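Local coordinates for protein tRNA (Guanosine-2'-O-)-methyltransferase (Aquifex aeolicus, PDB 1ZJR) that catalyses 2'-O methylation of guanosine 18 in a subset of tRNAs, using S-adenosyl-L-methionine as methyl donor, and works as a homodimer, at residues Q99-W104 / V115-P120; R22-I27 / R180-E185. One frame throughout, in Å; residues are numbered along the deposited sequence.

Contact 1. Residues Q99-W104 / V115-P120; sequences QIVATW and VDYTKP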
ATOM      1  N   GLN A  99      -0.702  -7.871 -10.992  1.00 34.16           N
ATOM      2  CA  GLN A  99       0.722  -8.006 -11.274  1.00 33.05           C
ATOM      3  C   GLN A  99       1.424  -7.737  -9.947  1.00 32.70           C
ATOM      4  O   GLN A  99       1.057  -6.808  -9.219  1.00 31.90           O
ATOM      5  CB  GLN A  99       1.196  -6.994 -12.323  1.00 33.98           C
ATOM      6  CG  GLN A  99       1.135  -5.535 -11.894  1.00 35.88           C
ATOM      7  CD  GLN A  99       1.816  -4.596 -12.888  1.00 34.89           C
ATOM      8  OE1 GLN A  99       1.664  -3.377 -12.811  1.00 36.32           O
ATOM      9  NE2 GLN A  99       2.574  -5.161 -13.818  1.00 35.27           N
ATOM     10  N   ILE A 100       2.411  -8.563  -9.624  1.00 30.51           N
ATOM     11  CA  ILE A 100       3.160  -8.406  -8.385  1.00 30.57           C
ATOM     12  C   ILE A 100       4.451  -7.653  -8.695  1.00 29.05           C
ATOM     13  O   ILE A 100       5.319  -8.154  -9.411  1.00 29.58           O
ATOM     14  CB  ILE A 100       3.499  -9.778  -7.767  1.00 30.41           C
ATOM     15  CG1 ILE A 100       2.231 -10.638  -7.698  1.00 30.98           C
ATOM     16  CG2 ILE A 100       4.104  -9.587  -6.380  1.00 31.14           C
ATOM     17  CD1 ILE A 100       1.093 -10.024  -6.896  1.00 29.02           C
ATOM     18  N   VAL A 101       4.556  -6.444  -8.151  1.00 27.87           N
ATOM     19  CA  VAL A 101       5.704  -5.567  -8.357  1.00 27.45           C
ATOM     20  C   VAL A 101       6.498  -5.489  -7.052  1.00 29.28           C
ATOM     21  O   VAL A 101       6.004  -4.984  -6.044  1.00 27.34           O
ATOM     22  CB  VAL A 101       5.220  -4.155  -8.766  1.00 27.98           C
ATOM     23  CG1 VAL A 101       6.403  -3.222  -9.016  1.00 27.93           C
ATOM     24  CG2 VAL A 101       4.349  -4.262 -10.024  1.00 27.70           C
ATOM     25  N   ALA A 102       7.733  -5.980  -7.075  1.00 28.72           N
ATOM     26  CA  ALA A 102       8.542  -5.990  -5.864  1.00 28.15           C
ATOM     27  C   ALA A 102       9.860  -5.241  -5.951  1.00 27.59           C
ATOM     28  O   ALA A 102      10.571  -5.319  -6.949  1.00 26.75           O
ATOM     29  CB  ALA A 102       8.804  -7.428  -5.443  1.00 28.58           C
ATOM     30  N   THR A 103      10.188  -4.515  -4.887  1.00 28.12           N
ATOM     31  CA  THR A 103      11.447  -3.783  -4.832  1.00 27.10           C
ATOM     32  C   THR A 103      12.518  -4.835  -4.571  1.00 27.43           C
ATOM     33  O   THR A 103      12.501  -5.506  -3.538  1.00 27.75           O
ATOM     34  CB  THR A 103      11.465  -2.778  -3.673  1.00 26.67           C
ATOM     35  OG1 THR A 103      11.189  -3.473  -2.449  1.00 27.45           O
ATOM     36  CG2 THR A 103      10.420  -1.691  -3.895  1.00 26.04           C
ATOM     37  N   TRP A 104      13.442  -4.976  -5.513  1.00 29.16           N
ATOM     38  CA  TRP A 104      14.520  -5.957  -5.401  1.00 30.11           C
ATOM     39  C   TRP A 104      15.821  -5.259  -5.782  1.00 30.45           C
ATOM     40  O   TRP A 104      15.984  -4.803  -6.915  1.00 29.44           O
ATOM     41  CB  TRP A 104      14.220  -7.141  -6.337  1.00 30.14           C
ATOM     42  CG  TRP A 104      15.227  -8.261  -6.294  1.00 31.91           C
ATOM     43  CD1 TRP A 104      16.113  -8.598  -7.273  1.00 33.27           C
ATOM     44  CD2 TRP A 104      15.445  -9.189  -5.218  1.00 30.63           C
ATOM     45  NE1 TRP A 104      16.871  -9.680  -6.879  1.00 34.11           N
ATOM     46  CE2 TRP A 104      16.483 -10.061  -5.623  1.00 32.15           C
ATOM     47  CE3 TRP A 104      14.863  -9.368  -3.956  1.00 30.54           C
ATOM     48  CZ2 TRP A 104      16.956 -11.099  -4.807  1.00 30.40           C
ATOM     49  CZ3 TRP A 104      15.333 -10.402  -3.143  1.00 30.47           C
ATOM     50  CH2 TRP A 104      16.372 -11.253  -3.575  1.00 30.57           C
ATOM     51  N   VAL A 115       7.236   0.358 -15.023  1.00 36.49           N
ATOM     52  CA  VAL A 115       6.062  -0.442 -14.712  1.00 34.01           C
ATOM     53  C   VAL A 115       4.777   0.342 -14.971  1.00 33.67           C
ATOM     54  O   VAL A 115       4.740   1.565 -14.815  1.00 32.65           O
ATOM     55  CB  VAL A 115       6.087  -0.889 -13.228  1.00 35.29           C
ATOM     56  CG1 VAL A 115       4.753  -1.508 -12.833  1.00 33.90           C
ATOM     57  CG2 VAL A 115       7.208  -1.887 -13.013  1.00 33.36           C
ATOM     58  N   ASP A 116       3.730  -0.368 -15.381  1.00 31.68           N
ATOM     59  CA  ASP A 116       2.428   0.251 -15.626  1.00 31.45           C
ATOM     60  C   ASP A 116       1.598   0.020 -14.360  1.00 30.65           C
ATOM     61  O   ASP A 116       1.051  -1.063 -14.161  1.00 30.26           O
ATOM     62  CB  ASP A 116       1.746  -0.410 -16.832  1.00 33.23           C
ATOM     63  CG  ASP A 116       0.357   0.136 -17.092  1.00 35.82           C
ATOM     64  OD1 ASP A 116      -0.135   0.957 -16.286  1.00 33.73           O
ATOM     65  OD2 ASP A 116      -0.253  -0.263 -18.110  1.00 38.19           O
ATOM     66  N   TYR A 117       1.512   1.041 -13.509  1.00 29.39           N
ATOM     67  CA  TYR A 117       0.772   0.924 -12.254  1.00 28.57           C
ATOM     68  C   TYR A 117      -0.733   1.146 -12.380  1.00 27.64           C
ATOM     69  O   TYR A 117      -1.445   1.085 -11.381  1.00 26.02           O
ATOM     70  CB  TYR A 117       1.339   1.903 -11.208  1.00 27.37           C
ATOM     71  CG  TYR A 117       2.804   1.673 -10.881  1.00 27.32           C
ATOM     72  CD1 TYR A 117       3.811   2.315 -11.604  1.00 29.43           C
ATOM     73  CD2 TYR A 117       3.182   0.780  -9.879  1.00 29.66           C
ATOM     74  CE1 TYR A 117       5.160   2.067 -11.338  1.00 28.75           C
ATOM     75  CE2 TYR A 117       4.529   0.524  -9.604  1.00 26.57           C
ATOM     76  CZ  TYR A 117       5.508   1.170 -10.338  1.00 29.01           C
ATOM     77  OH  TYR A 117       6.829   0.906 -10.084  1.00 28.14           O
ATOM     78  N   THR A 118      -1.224   1.392 -13.594  1.00 29.13           N
ATOM     79  CA  THR A 118      -2.658   1.629 -13.788  1.00 29.17           C
ATOM     80  C   THR A 118      -3.492   0.352 -13.833  1.00 31.02           C
ATOM     81  O   THR A 118      -4.717   0.403 -13.734  1.00 29.85           O
ATOM     82  CB  THR A 118      -2.936   2.441 -15.079  1.00 32.26           C
ATOM     83  OG1 THR A 118      -2.632   1.641 -16.230  1.00 30.19           O
ATOM     84  CG2 THR A 118      -2.091   3.709 -15.096  1.00 30.73           C
ATOM     85  N   LYS A 119      -2.834  -0.791 -13.991  1.00 31.32           N
ATOM     86  CA  LYS A 119      -3.537  -2.074 -14.017  1.00 34.49           C
ATOM     87  C   LYS A 119      -3.545  -2.624 -12.589  1.00 33.22           C
ATOM     88  O   LYS A 119      -2.802  -2.137 -11.741  1.00 33.02           O
ATOM     89  CB  LYS A 119      -2.806  -3.063 -14.929  1.00 37.34           C
ATOM     90  CG  LYS A 119      -1.360  -3.296 -14.519  1.00 41.31           C
ATOM     91  CD  LYS A 119      -0.696  -4.414 -15.311  1.00 47.28           C
ATOM     92  CE  LYS A 119      -0.518  -4.053 -16.771  1.00 48.50           C
ATOM     93  NZ  LYS A 119       0.289  -5.092 -17.473  1.00 51.59           N
ATOM     94  N   PRO A 120      -4.395  -3.631 -12.302  1.00 32.54           N
ATOM     95  CA  PRO A 120      -4.431  -4.203 -10.948  1.00 31.51           C
ATOM     96  C   PRO A 120      -3.005  -4.538 -10.529  1.00 29.35           C
ATOM     97  O   PRO A 120      -2.323  -5.346 -11.180  1.00 28.39           O
ATOM     98  CB  PRO A 120      -5.300  -5.444 -11.125  1.00 32.02           C
ATOM     99  CG  PRO A 120      -6.297  -4.982 -12.160  1.00 33.35           C
ATOM    100  CD  PRO A 120      -5.407  -4.265 -13.167  1.00 32.53           C
TER
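Q99 and P120 are joined by a backbone hydrogen bond, Q99 N to P120 O, at 3.0 Å with an N-H...O angle of 169°. It sits at the start of the parallel pairing between strands 99-103 and 121-126, which backbone bonds of Q99 and V101 to V122 and of V101 to V124 carry onward. Loop 115-120 delivers the chain into this register.

Apolar contacts fill the side of the strand turned toward the loop. V101 and V115 meet tip to tip, V101 CG2 lying 4.0 Å from V115 CG1. That same V115 methyl, anti to its backbone N (chi1 170°), sits over the centre of the Y117 ring, 3.7 Å above its plane. V101 CG1 approaches the ring obliquely, 4.2 Å from Y117 CE2. I144 of strand 142-145 touches V101, V115 and Y117, and I164 and A168 of helix 157-174 also pack on the tyrosine.

These pieces illustrate how the parallel sheet of a SPOUT-type methyltransferase is assembled: chain leaving strand 99-103 returns, by way of 110-111, to lay strand 121-126 beside it. T103, at the far end of the first strand, is predicted to bind S-adenosyl-L-methionine.

The buried side chain of Q99 crosses that of the exposed K119 at about a right angle, with Q99 CD 3.5 Å from K119 CD. The lysine therefore contributes its methylenes here.

The remaining polar contacts shape the loop. D116 OD1 accepts from T118 N at 2.9 Å, closing an Asx turn, and its syn lone pair receives T118 OG1 at 2.6 Å; two bonds thus grip one oxygen. Y117 OH is bonded to F112 O, while Q171 and R172 of helix 157-174 hold the backbone of V115 and Y117.

Contact 2. Residues R22-I27 / R180-E185; sequences RQKDLI and RPSLSE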
ATOM      1  N   ARG A  22     -10.694   6.270  -3.685  1.00 28.40           N
ATOM      2  CA  ARG A  22      -9.887   5.096  -3.378  1.00 29.20           C
ATOM      3  C   ARG A  22      -9.667   4.194  -4.596  1.00 30.72           C
ATOM      4  O   ARG A  22     -10.574   3.969  -5.397  1.00 30.46           O
ATOM      5  CB  ARG A  22     -10.539   4.288  -2.244  1.00 28.59           C
ATOM      6  CG  ARG A  22     -10.314   4.859  -0.838  1.00 26.68           C
ATOM      7  CD  ARG A  22      -8.852   4.701  -0.425  1.00 28.12           C
ATOM      8  NE  ARG A  22      -8.610   4.986   0.990  1.00 28.80           N
ATOM      9  CZ  ARG A  22      -7.916   6.027   1.442  1.00 28.89           C
ATOM     10  NH1 ARG A  22      -7.397   6.907   0.591  1.00 27.89           N
ATOM     11  NH2 ARG A  22      -7.693   6.164   2.744  1.00 26.66           N
ATOM     12  N   GLN A  23      -8.445   3.686  -4.723  1.00 29.19           N
ATOM     13  CA  GLN A  23      -8.061   2.791  -5.810  1.00 30.60           C
ATOM     14  C   GLN A  23      -8.118   1.368  -5.254  1.00 32.26           C
ATOM     15  O   GLN A  23      -7.124   0.858  -4.737  1.00 31.24           O
ATOM     16  CB  GLN A  23      -6.635   3.108  -6.268  1.00 28.15           C
ATOM     17  CG  GLN A  23      -6.424   4.550  -6.686  1.00 29.69           C
ATOM     18  CD  GLN A  23      -7.281   4.933  -7.872  1.00 28.56           C
ATOM     19  OE1 GLN A  23      -8.198   5.756  -7.763  1.00 32.27           O
ATOM     20  NE2 GLN A  23      -6.999   4.326  -9.013  1.00 27.12           N
ATOM     21  N   LYS A  24      -9.275   0.724  -5.368  1.00 32.89           N
ATOM     22  CA  LYS A  24      -9.449  -0.620  -4.824  1.00 34.72           C
ATOM     23  C   LYS A  24      -8.499  -1.607  -5.475  1.00 34.72           C
ATOM     24  O   LYS A  24      -8.272  -2.704  -4.969  1.00 35.70           O
ATOM     25  CB  LYS A  24     -10.887  -1.098  -5.042  1.00 38.03           C
ATOM     26  CG  LYS A  24     -11.167  -1.587  -6.449  1.00 38.58           C
ATOM     27  CD  LYS A  24     -12.525  -2.276  -6.524  1.00 42.66           C
ATOM     28  CE  LYS A  24     -12.710  -2.972  -7.862  1.00 45.45           C
ATOM     29  NZ  LYS A  24     -14.029  -3.664  -7.951  1.00 49.86           N
ATOM     30  N   ASP A  25      -7.932  -1.161  -6.586  1.00 32.71           N
ATOM     31  CA  ASP A  25      -7.041  -1.915  -7.447  1.00 34.16           C
ATOM     32  C   ASP A  25      -5.533  -1.809  -7.154  1.00 31.00           C
ATOM     33  O   ASP A  25      -4.739  -2.624  -7.635  1.00 29.11           O
ATOM     34  CB  ASP A  25      -7.326  -1.427  -8.868  1.00 41.25           C
ATOM     35  CG  ASP A  25      -6.748  -2.305  -9.904  1.00 45.26           C
ATOM     36  OD1 ASP A  25      -6.931  -3.534  -9.783  1.00 52.52           O
ATOM     37  OD2 ASP A  25      -6.123  -1.767 -10.840  1.00 48.54           O
ATOM     38  N   LEU A  26      -5.144  -0.796  -6.389  1.00 27.49           N
ATOM     39  CA  LEU A  26      -3.736  -0.572  -6.061  1.00 26.85           C
ATOM     40  C   LEU A  26      -3.478  -1.052  -4.630  1.00 25.71           C
ATOM     41  O   LEU A  26      -3.849  -0.385  -3.667  1.00 25.38           O
ATOM     42  CB  LEU A  26      -3.416   0.919  -6.200  1.00 27.10           C
ATOM     43  CG  LEU A  26      -1.954   1.343  -6.027  1.00 28.62           C
ATOM     44  CD1 LEU A  26      -1.071   0.582  -7.010  1.00 29.69           C
ATOM     45  CD2 LEU A  26      -1.842   2.834  -6.255  1.00 31.25           C
ATOM     46  N   ILE A  27      -2.842  -2.214  -4.510  1.00 26.70           N
ATOM     47  CA  ILE A  27      -2.579  -2.837  -3.212  1.00 27.61           C
ATOM     48  C   ILE A  27      -1.126  -2.685  -2.792  1.00 25.86           C
ATOM     49  O   ILE A  27      -0.234  -2.691  -3.630  1.00 26.32           O
ATOM     50  CB  ILE A  27      -2.880  -4.363  -3.263  1.00 28.25           C
ATOM     51  CG1 ILE A  27      -4.237  -4.615  -3.930  1.00 31.28           C
ATOM     52  CG2 ILE A  27      -2.838  -4.961  -1.853  1.00 27.75           C
ATOM     53  CD1 ILE A  27      -5.414  -4.004  -3.209  1.00 33.14           C
ATOM     54  N   ARG A 180     -13.285   9.092 -11.094  1.00 38.33           N
ATOM     55  CA  ARG A 180     -14.483   8.266 -10.970  1.00 39.92           C
ATOM     56  C   ARG A 180     -14.198   7.186  -9.925  1.00 38.10           C
ATOM     57  O   ARG A 180     -13.096   6.649  -9.864  1.00 38.94           O
ATOM     58  CB  ARG A 180     -14.862   7.624 -12.315  1.00 39.81           C
ATOM     59  CG  ARG A 180     -14.042   6.412 -12.730  1.00 42.58           C
ATOM     60  CD  ARG A 180     -12.644   6.773 -13.198  1.00 46.88           C
ATOM     61  NE  ARG A 180     -11.866   5.580 -13.537  1.00 47.95           N
ATOM     62  CZ  ARG A 180     -11.432   4.693 -12.646  1.00 49.21           C
ATOM     63  NH1 ARG A 180     -11.694   4.861 -11.353  1.00 47.30           N
ATOM     64  NH2 ARG A 180     -10.747   3.627 -13.048  1.00 48.84           N
ATOM     65  N   PRO A 181     -15.189   6.866  -9.080  1.00 37.40           N
ATOM     66  CA  PRO A 181     -15.027   5.847  -8.034  1.00 35.73           C
ATOM     67  C   PRO A 181     -14.798   4.438  -8.569  1.00 33.69           C
ATOM     68  O   PRO A 181     -15.536   3.979  -9.440  1.00 33.68           O
ATOM     69  CB  PRO A 181     -16.340   5.937  -7.254  1.00 37.14           C
ATOM     70  CG  PRO A 181     -16.792   7.350  -7.488  1.00 39.48           C
ATOM     71  CD  PRO A 181     -16.488   7.546  -8.947  1.00 36.62           C
ATOM     72  N   SER A 182     -13.779   3.750  -8.056  1.00 30.76           N
ATOM     73  CA  SER A 182     -13.518   2.376  -8.478  1.00 29.24           C
ATOM     74  C   SER A 182     -14.376   1.461  -7.598  1.00 27.56           C
ATOM     75  O   SER A 182     -14.642   0.312  -7.946  1.00 28.41           O
ATOM     76  CB  SER A 182     -12.033   2.018  -8.324  1.00 31.36           C
ATOM     77  OG  SER A 182     -11.619   2.046  -6.969  1.00 29.05           O
ATOM     78  N   LEU A 183     -14.791   1.978  -6.447  1.00 27.68           N
ATOM     79  CA  LEU A 183     -15.657   1.235  -5.535  1.00 28.99           C
ATOM     80  C   LEU A 183     -17.099   1.527  -5.938  1.00 28.42           C
ATOM     81  O   LEU A 183     -17.415   2.651  -6.312  1.00 29.62           O
ATOM     82  CB  LEU A 183     -15.461   1.708  -4.093  1.00 25.82           C
ATOM     83  CG  LEU A 183     -14.145   1.391  -3.381  1.00 28.19           C
ATOM     84  CD1 LEU A 183     -14.104   2.147  -2.056  1.00 28.06           C
ATOM     85  CD2 LEU A 183     -14.020  -0.114  -3.162  1.00 29.67           C
ATOM     86  N   SER A 184     -17.968   0.527  -5.846  1.00 29.78           N
ATOM     87  CA  SER A 184     -19.375   0.715  -6.182  1.00 29.61           C
ATOM     88  C   SER A 184     -20.067   1.349  -4.982  1.00 30.68           C
ATOM     89  O   SER A 184     -19.522   1.345  -3.877  1.00 28.47           O
ATOM     90  CB  SER A 184     -20.031  -0.631  -6.496  1.00 31.16           C
ATOM     91  OG  SER A 184     -20.001  -1.480  -5.359  1.00 34.54           O
ATOM     92  N   GLU A 185     -21.258   1.899  -5.195  1.00 28.70           N
ATOM     93  CA  GLU A 185     -22.002   2.517  -4.104  1.00 29.74           C
ATOM     94  C   GLU A 185     -22.284   1.503  -2.990  1.00 29.96           C
ATOM     95  O   GLU A 185     -22.303   1.867  -1.813  1.00 29.47           O
ATOM     96  CB  GLU A 185     -23.324   3.093  -4.619  1.00 29.69           C
ATOM     97  CG  GLU A 185     -24.219   3.705  -3.546  1.00 31.14           C
ATOM     98  CD  GLU A 185     -23.581   4.882  -2.830  1.00 34.44           C
ATOM     99  OE1 GLU A 185     -22.644   5.494  -3.385  1.00 35.34           O
ATOM    100  OE2 GLU A 185     -24.029   5.206  -1.713  1.00 36.54           O
TER
HETATM  101  O   HOH W   1     -13.284   4.493  -5.329  1.00 27.66           O
HETATM  102  O   HOH W   2     -11.306   5.391  -7.901  1.00 36.34           O
HETATM  103  O   HOH W   3     -16.179  -1.817  -7.478  1.00 33.66           O
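Q23 and S182 bring the two backbones to 6.1 Å between CA atoms, where the chain at 22-27 bends through a type I turn from Q23 to L26. The S182 hydroxyl works in both directions: OG donates to R22 O at 2.7 Å and accepts from K24 N at 3.1 Å, the latter nearly straight at 175°. Its chi1 of 64° sets OG between the backbone N and carbonyl carbon of S182, directed at the opposing chain. One hydroxyl thus serves backbone groups on both sides of Q23.

Water joins in. One molecule accepts from L183 N and lies 2.8 Å from R22 O; another accepts from K24 NZ at 2.9 Å and donates to S182 O at 2.7 Å, tying the end of the extended lysine to the loop. Beside these polar links L183 lies alongside the chain, each of its methyls against one CB: CD2 3.8 Å from K24 CB and CD1 4.2 Å from R22 CB. The guanidinium of R22 leads elsewhere, to W77 O and D47, while I188 and I191 of helix 185-200 also pack on L183.

Immediately after L183 that helix begins with a capping box: the S184 side chain caps a backbone N of the first turn and E187 OE1 accepts from S184 N. The same short loop thus rests on the turn that leads into the inner strand 26-31 and, at S184, starts the C-terminal helix.

Strands 26-31 and 121-126 are neighbours in one parallel sheet, and contacts 1 and 2 both concern how chain enters it; they meet where D25 packs against K119 and P120. R172 spans them, its guanidinium paired with D25 of contact 2 and bonded to Y117 O of contact 1. Contact 1, partly buried, joins elements close in sequence and relies on valine and tyrosine packing beside a backbone bond from strand to loop. Contact 2, largely buried, spans 153 residues to bring the C-terminal part of the chain to the turn that leads into strand 26-31, through a serine hydroxyl, bound waters and one leucine. Exposed lysines mark both margins: K119 crosses Q99, whereas the amine of K24 is linked to S182 O through a water.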